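Local coordinates for protein putative transcriptional regulator MarR (Geobacillus stearothermophilus, PDB 2RDP) that probably regulates transcription as a MarR-family protein, binding DNA through a winged-helix domain in each of its two subunits, at residues P39-P42 and P43-V46; V77-M80 and E81-L85. One frame throughout, in Å; residues are numbered along the deposited sequence.

Interaction 1. Residues P39-P42 and P43-V46; sequences PITP and PQFV. With NA (sodium ion), chain B.
The carbonyl oxygen T41 O accepts the amide hydrogen of F45, with F45 N 2.9 Å away, in a bond that is almost straight (174°) and opens helix 42-54. T41 is the N-cap of that helix, and the segment is a worked example of how a chain begins one. The next bond follows in the same pattern, V46 N giving its hydrogen to P42 O. P42 and P43 fill the first two positions of the helix and, being prolines, bring no N-H that would need an acceptor there.

The third position, Q44, reaches back to the cap. With CG anti to the carbonyl carbon (chi1 -65°) and the chain extended beyond it, the amide oxygen Q44 OE1 lies 3.0 Å from T41 N, which approaches from above the amide plane. This is half of a capping box: the bond back from T41 OG1 to the Q44 amide is not made. The T41 hydroxyl lies across the Q44 chain, with OG1 3.5 Å from Q44 CG. It also abuts the P43 ring, with T41 OG1 3.2 Å from P43 CD.

On the apolar side, I40 CD1 rests 3.9 Å from F45 CB, a hydrophobic staple between the residue before the cap and the fourth residue of the helix. The F45 ring leads away to V113 and R117 of helix 104-124 and to R21 of the second subunit.

A sodium ion binds I40 O at 2.7 Å, with the carbonyl oxygens of L35 and Y38 as the other protein ligands of its site. I40 O and T41 N belong to one peptide group, held by metal at its oxygen and by Q44 at its nitrogen; the cation would probably polarise it and make that N-H a stronger donor to the glutamine.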
loop_
_atom_site.group_PDB
_atom_site.type_symbol
_atom_site.label_atom_id
_atom_site.label_comp_id
_atom_site.label_asym_id
_atom_site.label_seq_id
_atom_site.Cartn_x
_atom_site.Cartn_y
_atom_site.Cartn_z
ATOM N N PRO A 39 -17.881 -0.753 9.944
ATOM C CA PRO A 39 -17.788 0.448 10.770
ATOM C C PRO A 39 -16.380 0.762 11.300
ATOM O O PRO A 39 -16.260 1.420 12.317
ATOM C CB PRO A 39 -18.792 0.165 11.912
ATOM C CG PRO A 39 -18.759 -1.324 12.059
ATOM C CD PRO A 39 -18.441 -1.901 10.698
ATOM N N ILE A 40 -15.325 0.323 10.622
ATOM C CA ILE A 40 -13.964 0.717 11.005
ATOM C C ILE A 40 -13.291 1.488 9.884
ATOM O O ILE A 40 -13.776 1.483 8.735
ATOM C CB ILE A 40 -13.099 -0.495 11.390
ATOM C CG1 ILE A 40 -13.042 -1.507 10.235
ATOM C CG2 ILE A 40 -13.639 -1.126 12.700
ATOM C CD1 ILE A 40 -12.061 -2.624 10.434
ATOM N N THR A 41 -12.205 2.167 10.218
ATOM C CA THR A 41 -11.440 2.922 9.247
ATOM C C THR A 41 -10.196 2.108 8.860
ATOM O O THR A 41 -9.890 1.096 9.514
ATOM C CB THR A 41 -11.064 4.333 9.795
ATOM O OG1 THR A 41 -10.087 4.215 10.835
ATOM C CG2 THR A 41 -12.298 5.018 10.346
ATOM N N PRO A 42 -9.468 2.524 7.794
ATOM C CA PRO A 42 -8.248 1.793 7.436
ATOM C C PRO A 42 -7.186 1.613 8.536
ATOM O O PRO A 42 -6.660 0.510 8.655
ATOM C CB PRO A 42 -7.692 2.587 6.253
ATOM C CG PRO A 42 -8.843 3.248 5.690
ATOM C CD PRO A 42 -9.743 3.606 6.835
ATOM N N PRO A 43 -6.845 2.670 9.314
ATOM C CA PRO A 43 -5.854 2.414 10.393
ATOM C C PRO A 43 -6.395 1.533 11.549
ATOM O O PRO A 43 -5.596 0.843 12.217
ATOM C CB PRO A 43 -5.477 3.810 10.886
ATOM C CG PRO A 43 -6.125 4.763 9.957
ATOM C CD PRO A 43 -7.270 4.079 9.292
ATOM N N GLN A 44 -7.717 1.528 11.763
ATOM C CA GLN A 44 -8.314 0.610 12.707
ATOM C C GLN A 44 -8.231 -0.831 12.184
ATOM O O GLN A 44 -7.865 -1.740 12.934
ATOM C CB GLN A 44 -9.745 1.011 13.063
ATOM C CG GLN A 44 -9.833 2.342 13.791
ATOM C CD GLN A 44 -11.278 2.865 13.886
ATOM O OE1 GLN A 44 -12.186 2.346 13.253
ATOM N NE2 GLN A 44 -11.478 3.895 14.688
ATOM N N PHE A 45 -8.528 -1.042 10.897
ATOM C CA PHE A 45 -8.215 -2.330 10.266
ATOM C C PHE A 45 -6.767 -2.804 10.566
ATOM O O PHE A 45 -6.568 -3.896 11.120
ATOM C CB PHE A 45 -8.538 -2.337 8.760
ATOM C CG PHE A 45 -8.096 -3.595 8.073
ATOM C CD1 PHE A 45 -8.842 -4.761 8.179
ATOM C CD2 PHE A 45 -6.890 -3.628 7.375
ATOM C CE1 PHE A 45 -8.410 -5.945 7.592
ATOM C CE2 PHE A 45 -6.454 -4.819 6.750
ATOM C CZ PHE A 45 -7.243 -5.976 6.867
ATOM N N VAL A 46 -5.769 -1.976 10.255
ATOM C CA VAL A 46 -4.371 -2.351 10.506
ATOM C C VAL A 46 -4.129 -2.705 11.984
ATOM O O VAL A 46 -3.530 -3.743 12.295
ATOM C CB VAL A 46 -3.403 -1.250 10.034
ATOM C CG1 VAL A 46 -1.962 -1.596 10.365
ATOM C CG2 VAL A 46 -3.557 -1.008 8.497
HETATM NA NA NA B . -15.669 2.137 6.911
#

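Interaction 2. Residues V77-M80 and E81-L85; sequences VDRM and ERNGL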
loop_
_atom_site.group_PDB
_atom_site.type_symbol
_atom_site.label_atom_id
_atom_site.label_comp_id
_atom_site.label_asym_id
_atom_site.label_seq_id
_atom_site.Cartn_x
_atom_site.Cartn_y
_atom_site.Cartn_z
ATOM N N VAL A 77 -6.115 3.893 19.493
ATOM C CA VAL A 77 -6.527 2.963 20.516
ATOM C C VAL A 77 -7.697 3.556 21.319
ATOM O O VAL A 77 -8.713 2.901 21.481
ATOM C CB VAL A 77 -5.337 2.532 21.389
ATOM C CG1 VAL A 77 -5.798 1.716 22.629
ATOM C CG2 VAL A 77 -4.367 1.720 20.543
ATOM N N ASP A 78 -7.573 4.805 21.761
ATOM C CA ASP A 78 -8.676 5.514 22.425
ATOM C C ASP A 78 -10.006 5.440 21.645
ATOM O O ASP A 78 -11.019 5.121 22.260
ATOM C CB ASP A 78 -8.322 6.986 22.710
ATOM C CG ASP A 78 -7.246 7.159 23.802
ATOM O OD1 ASP A 78 -6.879 6.155 24.457
ATOM O OD2 ASP A 78 -6.760 8.323 23.991
ATOM N N ARG A 79 -10.006 5.737 20.328
ATOM C CA ARG A 79 -11.239 5.629 19.493
ATOM C C ARG A 79 -11.790 4.208 19.524
ATOM O O ARG A 79 -12.985 4.014 19.746
ATOM C CB ARG A 79 -11.014 6.013 18.008
ATOM C CG ARG A 79 -11.538 7.389 17.533
ATOM C CD ARG A 79 -12.967 7.380 16.938
ATOM N NE ARG A 79 -13.760 8.523 17.449
ATOM C CZ ARG A 79 -14.906 8.448 18.163
ATOM N NH1 ARG A 79 -15.506 9.566 18.580
ATOM N NH2 ARG A 79 -15.479 7.272 18.449
HETATM N N MSE A 80 -10.924 3.217 19.312
HETATM C CA MSE A 80 -11.372 1.836 19.244
HETATM C C MSE A 80 -11.881 1.322 20.560
HETATM O O MSE A 80 -12.817 0.539 20.597
HETATM C CB MSE A 80 -10.267 0.941 18.746
HETATM C CG MSE A 80 -9.871 1.256 17.331
HETATM SE SE MSE A 80 -8.438 0.088 16.724
HETATM C CE MSE A 80 -6.952 0.679 17.813
ATOM N N GLU A 81 -11.257 1.749 21.646
ATOM C CA GLU A 81 -11.721 1.389 22.976
ATOM C C GLU A 81 -13.127 1.992 23.259
ATOM O O GLU A 81 -14.016 1.317 23.766
ATOM C CB GLU A 81 -10.689 1.813 24.028
ATOM C CG GLU A 81 -11.108 1.417 25.441
ATOM C CD GLU A 81 -10.122 1.799 26.542
ATOM O OE1 GLU A 81 -9.526 2.911 26.481
ATOM O OE2 GLU A 81 -9.989 0.978 27.494
ATOM N N ARG A 82 -13.304 3.259 22.900
ATOM C CA ARG A 82 -14.564 3.978 23.025
ATOM C C ARG A 82 -15.676 3.244 22.275
ATOM O O ARG A 82 -16.781 3.159 22.790
ATOM C CB ARG A 82 -14.398 5.402 22.482
ATOM C CG ARG A 82 -14.983 6.544 23.327
ATOM C CD ARG A 82 -14.099 7.841 23.275
ATOM N NE ARG A 82 -13.674 8.253 21.916
ATOM C CZ ARG A 82 -12.445 8.715 21.597
ATOM N NH1 ARG A 82 -11.487 8.815 22.523
ATOM N NH2 ARG A 82 -12.155 9.068 20.346
ATOM N N ASN A 83 -15.370 2.716 21.074
ATOM C CA ASN A 83 -16.338 1.972 20.243
ATOM C C ASN A 83 -16.418 0.480 20.546
ATOM O O ASN A 83 -17.012 -0.266 19.762
ATOM C CB ASN A 83 -16.024 2.095 18.738
ATOM C CG ASN A 83 -15.890 3.543 18.260
ATOM O OD1 ASN A 83 -16.345 4.479 18.921
ATOM N ND2 ASN A 83 -15.240 3.730 17.090
ATOM N N GLY A 84 -15.787 0.039 21.636
ATOM C CA GLY A 84 -15.861 -1.352 22.086
ATOM C C GLY A 84 -15.193 -2.407 21.214
ATOM O O GLY A 84 -15.545 -3.587 21.288
ATOM N N LEU A 85 -14.222 -1.999 20.398
ATOM C CA LEU A 85 -13.456 -2.930 19.555
ATOM C C LEU A 85 -12.285 -3.549 20.296
ATOM O O LEU A 85 -11.869 -4.641 19.968
ATOM C CB LEU A 85 -12.886 -2.201 18.331
ATOM C CG LEU A 85 -13.861 -1.455 17.432
ATOM C CD1 LEU A 85 -13.106 -0.537 16.455
ATOM C CD2 LEU A 85 -14.772 -2.458 16.722
#
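M80 O accepts the amide of L85, 2.9 Å from L85 N, while G84 N bonds E81 O at 3.1 Å: together they form the Schellman motif that ends helix 70-82, with G84, at positive phi, as its C-prime residue. The contact has a packed side and a looser one.

On the packed side, the chain beyond G84 folds back so that L85 CD1 sits 3.8 Å from CG of M80, a selenomethionine, their side chains crossing at about a right angle. M80 also packs on A47 of helix 42-54 and V86 of the first wing strand. Nearby, D78 and E81 each hold R88 by a salt bridge to its NH2, so one arginine of the wing is shared by two acids about one turn apart on the helix.

The solvent side is made of R79, R82 and N83. R79 NH2 lies 3.0 Å from N83 OD1, and the guanidinium and amide planes are only 30° apart. Without the amide, as with an alanine at N83, the R79 guanidinium would lose its nearly coplanar neighbour and would probably be freer to turn. R82 meets the same guanidinium differently: the two like charges come together with their planes 89° apart, R82 NH2 over one face of the R79 group, 3.4 Å from R79 NE.

Interaction 1 comes first along the chain and starts helix 42-54; interaction 2 ends helix 70-82, with helix 59-66 lying between them in sequence. Their centres are about 11 Å apart, and the two meet directly: Q44 CG packs 3.7 Å from M80 CG, and I40 CG2 lies 3.8 Å from L85 CD1. The start of one helix is thus fitted against the end of another within the MarR-family region. From interaction 2 the chain passes straight into wing strand 86-90, whereas interaction 1 faces helix 104-124 and the second subunit, so together they connect the probable DNA-recognition helix and the wing with the dimer body.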